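Local structure of Hut operon positive regulatory protein (Bacillus subtilis, 4H4L) at the interface of chains A and B. The protein binds hut messenger RNA in the presence of histidine as an antiterminator, suppressing transcription termination and so switching on the histidine-utilisation operon. Numbering follows the deposited sequence. Chains: chain A/B, Hut operon positive regulatory protein.

The interface of chains A and B. Residues chain A 70, 73-74, 119, 146-148; chain B 70, 73-74, 146-148.
This two-fold symmetric contact between identical subunits is one of the interfaces within the HutP homohexamer, and the paired A:His147 and B:His147 form the centre of this patch and help hold the two subunits together. They reach across the axis tip to tip, each ring nitrogen NE2 meeting the partner's backbone carbonyl. A:His147 NE2 donates to B:His147 O at 3.1 Å, almost straight at 175° and in the plane of its own ring, although it comes in above the carbonyl plane and not on a lone pair. The twin, from B:His147 NE2 to A:His147 O, has the same length of 3.1 Å. Between the two bonds A:His147 CD2 lies 3.6 Å from B:His147 CD2, the tip of A:His147 over the rim of one B:His147 face.

The crowded first torsion, with CG between the backbone N and the carbonyl carbon (chi1 60° in A:His147), places the ring where it can meet the partner chain. Its other nitrogen is held by a second histidine: B:His73 ND1 donates to A:His147 ND1 at 3.0 Å, close to both ring planes, and the rings stand edge-to-face, 89° apart. The A:His73 ND1 to B:His147 ND1 bond, 3.1 Å, is more bent and tilted. With both nitrogens engaged, the rings of A:His147 and B:His147 are fixed in rotation; if the bonds run this way, ND1 accepts and NE2 carries the proton, suggesting a neutral ring. Because A:His73 and B:His73 are also zinc ligands, these bonds plausibly couple the metal and histidine site to the interface.

Alongside the histidine pair, A:Arg70 and B:Arg70 are bent at chi3, bringing their guanidiniums near the C-terminal carboxylates, which may balance their charge. B:Arg70 NH2 bonds its own chain's B:Ile148 O at 3.2 Å, nearly along the C=O axis, and B:Arg70 makes weak bonds across the interface, from NH2 to A:Ile148 O and from NH1 to A:Asp119 O.

In chain A, matched by chain B, A:Arg70, A:His73 and A:Ala74 lie at the start of helix 70-87, while A:Asn146 and A:His147 end strand 137-147; the contact pairs the start of this helix with the C-terminal end of the strand across the local two-fold.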
ATOM      1  N   ARG A  70     -21.552  -1.385 -15.937  1.00 48.80           N
ATOM      2  CA  ARG A  70     -20.431  -1.024 -16.792  1.00 49.51           C
ATOM      3  C   ARG A  70     -19.882   0.388 -16.586  1.00 51.98           C
ATOM      4  O   ARG A  70     -18.705   0.537 -16.324  1.00 54.94           O
ATOM      5  CB  ARG A  70     -20.808  -1.256 -18.259  1.00 50.04           C
ATOM      6  CG  ARG A  70     -19.813  -0.695 -19.230  1.00 54.61           C
ATOM      7  CD  ARG A  70     -20.002  -1.260 -20.622  1.00 54.65           C
ATOM      8  NE  ARG A  70     -18.694  -1.386 -21.253  1.00 53.48           N
ATOM      9  CZ  ARG A  70     -18.009  -2.527 -21.340  1.00 52.07           C
ATOM     10  NH1 ARG A  70     -18.524  -3.664 -20.864  1.00 48.38           N
ATOM     11  NH2 ARG A  70     -16.810  -2.530 -21.932  1.00 50.07           N
ATOM     12  N   HIS A  73     -18.642   1.065 -12.902  1.00 49.88           N
ATOM     13  CA  HIS A  73     -17.358   0.427 -12.626  1.00 52.82           C
ATOM     14  C   HIS A  73     -16.170   1.231 -13.126  1.00 50.88           C
ATOM     15  O   HIS A  73     -15.131   1.268 -12.475  1.00 50.07           O
ATOM     16  CB  HIS A  73     -17.331  -0.963 -13.202  1.00 48.06           C
ATOM     17  CG  HIS A  73     -16.134  -1.756 -12.788  1.00 48.53           C
ATOM     18  ND1 HIS A  73     -14.978  -1.706 -13.456  1.00 47.09           N
ATOM     19  CD2 HIS A  73     -15.952  -2.658 -11.751  1.00 50.22           C
ATOM     20  CE1 HIS A  73     -14.090  -2.525 -12.874  1.00 45.64           C
ATOM     21  NE2 HIS A  73     -14.688  -3.107 -11.828  1.00 50.48           N
ATOM     22  N   ALA A  74     -16.317   1.894 -14.268  1.00 44.53           N
ATOM     23  CA  ALA A  74     -15.261   2.732 -14.786  1.00 43.59           C
ATOM     24  C   ALA A  74     -15.142   3.955 -13.907  1.00 42.30           C
ATOM     25  O   ALA A  74     -14.056   4.381 -13.530  1.00 48.38           O
ATOM     26  CB  ALA A  74     -15.576   3.144 -16.221  1.00 46.26           C
ATOM     27  N   ASP A 119     -14.925   6.015 -25.789  1.00 63.78           N
ATOM     28  CA  ASP A 119     -14.920   6.952 -24.680  1.00 64.44           C
ATOM     29  C   ASP A 119     -13.931   6.507 -23.577  1.00 62.57           C
ATOM     30  O   ASP A 119     -13.779   5.305 -23.301  1.00 60.22           O
ATOM     31  CB  ASP A 119     -16.340   7.059 -24.090  1.00 69.15           C
ATOM     32  CG  ASP A 119     -17.249   8.043 -24.833  1.00 71.79           C
ATOM     33  OD1 ASP A 119     -18.472   8.002 -24.574  1.00 73.98           O
ATOM     34  OD2 ASP A 119     -16.770   8.865 -25.641  1.00 71.72           O
ATOM     35  N   ASN A 146      -9.610   6.309 -16.741  1.00 43.69           N
ATOM     36  CA  ASN A 146     -10.016   4.980 -17.157  1.00 43.84           C
ATOM     37  C   ASN A 146     -10.803   4.990 -18.483  1.00 50.33           C
ATOM     38  O   ASN A 146     -11.334   6.018 -18.918  1.00 54.94           O
ATOM     39  CB  ASN A 146     -10.857   4.386 -16.054  1.00 42.27           C
ATOM     40  CG  ASN A 146     -10.932   2.887 -16.118  1.00 41.22           C
ATOM     41  OD1 ASN A 146     -10.161   2.221 -16.824  1.00 40.83           O
ATOM     42  ND2 ASN A 146     -11.865   2.339 -15.364  1.00 39.50           N
ATOM     43  N   HIS A 147     -10.861   3.842 -19.134  1.00 50.46           N
ATOM     44  CA  HIS A 147     -11.721   3.660 -20.293  1.00 57.70           C
ATOM     45  C   HIS A 147     -13.168   3.487 -19.857  1.00 62.12           C
ATOM     46  O   HIS A 147     -13.432   3.027 -18.742  1.00 62.10           O
ATOM     47  CB  HIS A 147     -11.232   2.466 -21.134  1.00 53.70           C
ATOM     48  CG  HIS A 147     -11.209   1.146 -20.390  1.00 51.50           C
ATOM     49  ND1 HIS A 147     -10.242   0.828 -19.508  1.00 51.69           N
ATOM     50  CD2 HIS A 147     -12.066   0.047 -20.445  1.00 50.73           C
ATOM     51  CE1 HIS A 147     -10.458  -0.421 -19.033  1.00 49.25           C
ATOM     52  NE2 HIS A 147     -11.576  -0.895 -19.603  1.00 50.28           N
ATOM     53  N   ILE A 148     -14.137   3.871 -20.711  1.00 65.54           N
ATOM     54  CA  ILE A 148     -15.535   3.760 -20.260  1.00 67.69           C
ATOM     55  C   ILE A 148     -16.480   3.020 -21.213  1.00 70.00           C
ATOM     56  O   ILE A 148     -16.674   1.796 -21.133  1.00 73.42           O
ATOM     57  CB  ILE A 148     -16.098   5.127 -19.777  1.00 67.33           C
ATOM     58  CG1 ILE A 148     -17.485   4.968 -19.150  1.00 68.82           C
ATOM     59  CG2 ILE A 148     -16.098   6.163 -20.887  1.00 67.46           C
ATOM     60  CD1 ILE A 148     -17.930   6.164 -18.328  1.00 67.24           C
ATOM     61  OXT ILE A 148     -17.073   3.643 -22.081  1.00 70.35           O
TER
ATOM     62  N   ARG B  70      -7.207   0.564 -25.732  1.00 82.83           N
ATOM     63  CA  ARG B  70      -8.459   0.239 -25.039  1.00 74.82           C
ATOM     64  C   ARG B  70      -8.452  -1.141 -24.400  1.00 75.29           C
ATOM     65  O   ARG B  70      -8.511  -1.273 -23.168  1.00 76.92           O
ATOM     66  CB  ARG B  70      -9.668   0.395 -25.990  1.00 77.78           C
ATOM     67  CG  ARG B  70     -10.891  -0.455 -25.632  1.00 74.96           C
ATOM     68  CD  ARG B  70     -12.206   0.113 -26.152  1.00 72.03           C
ATOM     69  NE  ARG B  70     -13.283  -0.165 -25.201  1.00 71.63           N
ATOM     70  CZ  ARG B  70     -13.840   0.747 -24.399  1.00 75.86           C
ATOM     71  NH1 ARG B  70     -13.442   2.029 -24.451  1.00 65.57           N
ATOM     72  NH2 ARG B  70     -14.802   0.377 -23.545  1.00 68.81           N
ATOM     73  N   HIS B  73      -5.429  -1.687 -21.982  1.00 64.38           N
ATOM     74  CA  HIS B  73      -5.587  -0.993 -20.716  1.00 62.66           C
ATOM     75  C   HIS B  73      -6.469  -1.776 -19.802  1.00 65.06           C
ATOM     76  O   HIS B  73      -6.261  -1.752 -18.601  1.00 72.45           O
ATOM     77  CB  HIS B  73      -6.187   0.373 -20.973  1.00 69.30           C
ATOM     78  CG  HIS B  73      -6.213   1.281 -19.768  1.00 69.33           C
ATOM     79  ND1 HIS B  73      -7.306   1.438 -19.007  1.00 65.28           N
ATOM     80  CD2 HIS B  73      -5.242   2.125 -19.241  1.00 67.91           C
ATOM     81  CE1 HIS B  73      -7.049   2.326 -18.037  1.00 64.31           C
ATOM     82  NE2 HIS B  73      -5.790   2.751 -18.184  1.00 64.60           N
ATOM     83  N   ALA B  74      -7.434  -2.511 -20.354  1.00 61.43           N
ATOM     84  CA  ALA B  74      -8.328  -3.328 -19.533  1.00 55.71           C
ATOM     85  C   ALA B  74      -7.559  -4.470 -18.902  1.00 54.49           C
ATOM     86  O   ALA B  74      -7.709  -4.761 -17.710  1.00 53.32           O
ATOM     87  CB  ALA B  74      -9.507  -3.851 -20.339  1.00 48.61           C
ATOM     88  N   ASN B 146     -12.210  -6.847 -14.666  1.00 47.99           N
ATOM     89  CA  ASN B 146     -12.435  -5.525 -15.256  1.00 44.40           C
ATOM     90  C   ASN B 146     -13.433  -5.588 -16.405  1.00 50.26           C
ATOM     91  O   ASN B 146     -13.674  -6.668 -16.983  1.00 50.57           O
ATOM     92  CB  ASN B 146     -11.132  -4.965 -15.791  1.00 40.22           C
ATOM     93  CG  ASN B 146     -11.059  -3.433 -15.695  1.00 42.09           C
ATOM     94  OD1 ASN B 146     -11.971  -2.769 -15.205  1.00 42.32           O
ATOM     95  ND2 ASN B 146      -9.954  -2.874 -16.155  1.00 38.00           N
ATOM     96  N   HIS B 147     -14.013  -4.436 -16.747  1.00 53.74           N
ATOM     97  CA  HIS B 147     -14.860  -4.345 -17.942  1.00 54.58           C
ATOM     98  C   HIS B 147     -13.940  -4.172 -19.085  1.00 54.99           C
ATOM     99  O   HIS B 147     -12.836  -3.653 -18.894  1.00 52.48           O
ATOM    100  CB  HIS B 147     -15.829  -3.180 -17.864  1.00 49.57           C
ATOM    101  CG  HIS B 147     -15.166  -1.845 -17.690  1.00 49.25           C
ATOM    102  ND1 HIS B 147     -14.625  -1.458 -16.529  1.00 51.04           N
ATOM    103  CD2 HIS B 147     -14.987  -0.781 -18.586  1.00 52.86           C
ATOM    104  CE1 HIS B 147     -14.117  -0.205 -16.657  1.00 51.62           C
ATOM    105  NE2 HIS B 147     -14.332   0.202 -17.924  1.00 51.77           N
ATOM    106  N   ILE B 148     -14.397  -4.662 -20.295  1.00 59.00           N
ATOM    107  CA  ILE B 148     -13.531  -4.505 -21.476  1.00 65.91           C
ATOM    108  C   ILE B 148     -14.249  -3.913 -22.704  1.00 68.01           C
ATOM    109  O   ILE B 148     -14.512  -2.700 -22.754  1.00 64.21           O
ATOM    110  CB  ILE B 148     -12.691  -5.790 -21.795  1.00 65.75           C
ATOM    111  CG1 ILE B 148     -11.804  -5.592 -23.029  1.00 67.22           C
ATOM    112  CG2 ILE B 148     -13.562  -7.028 -21.939  1.00 71.05           C
ATOM    113  CD1 ILE B 148     -10.443  -6.251 -22.926  1.00 67.93           C
ATOM    114  OXT ILE B 148     -14.572  -4.612 -23.666  1.00 75.28           O
TER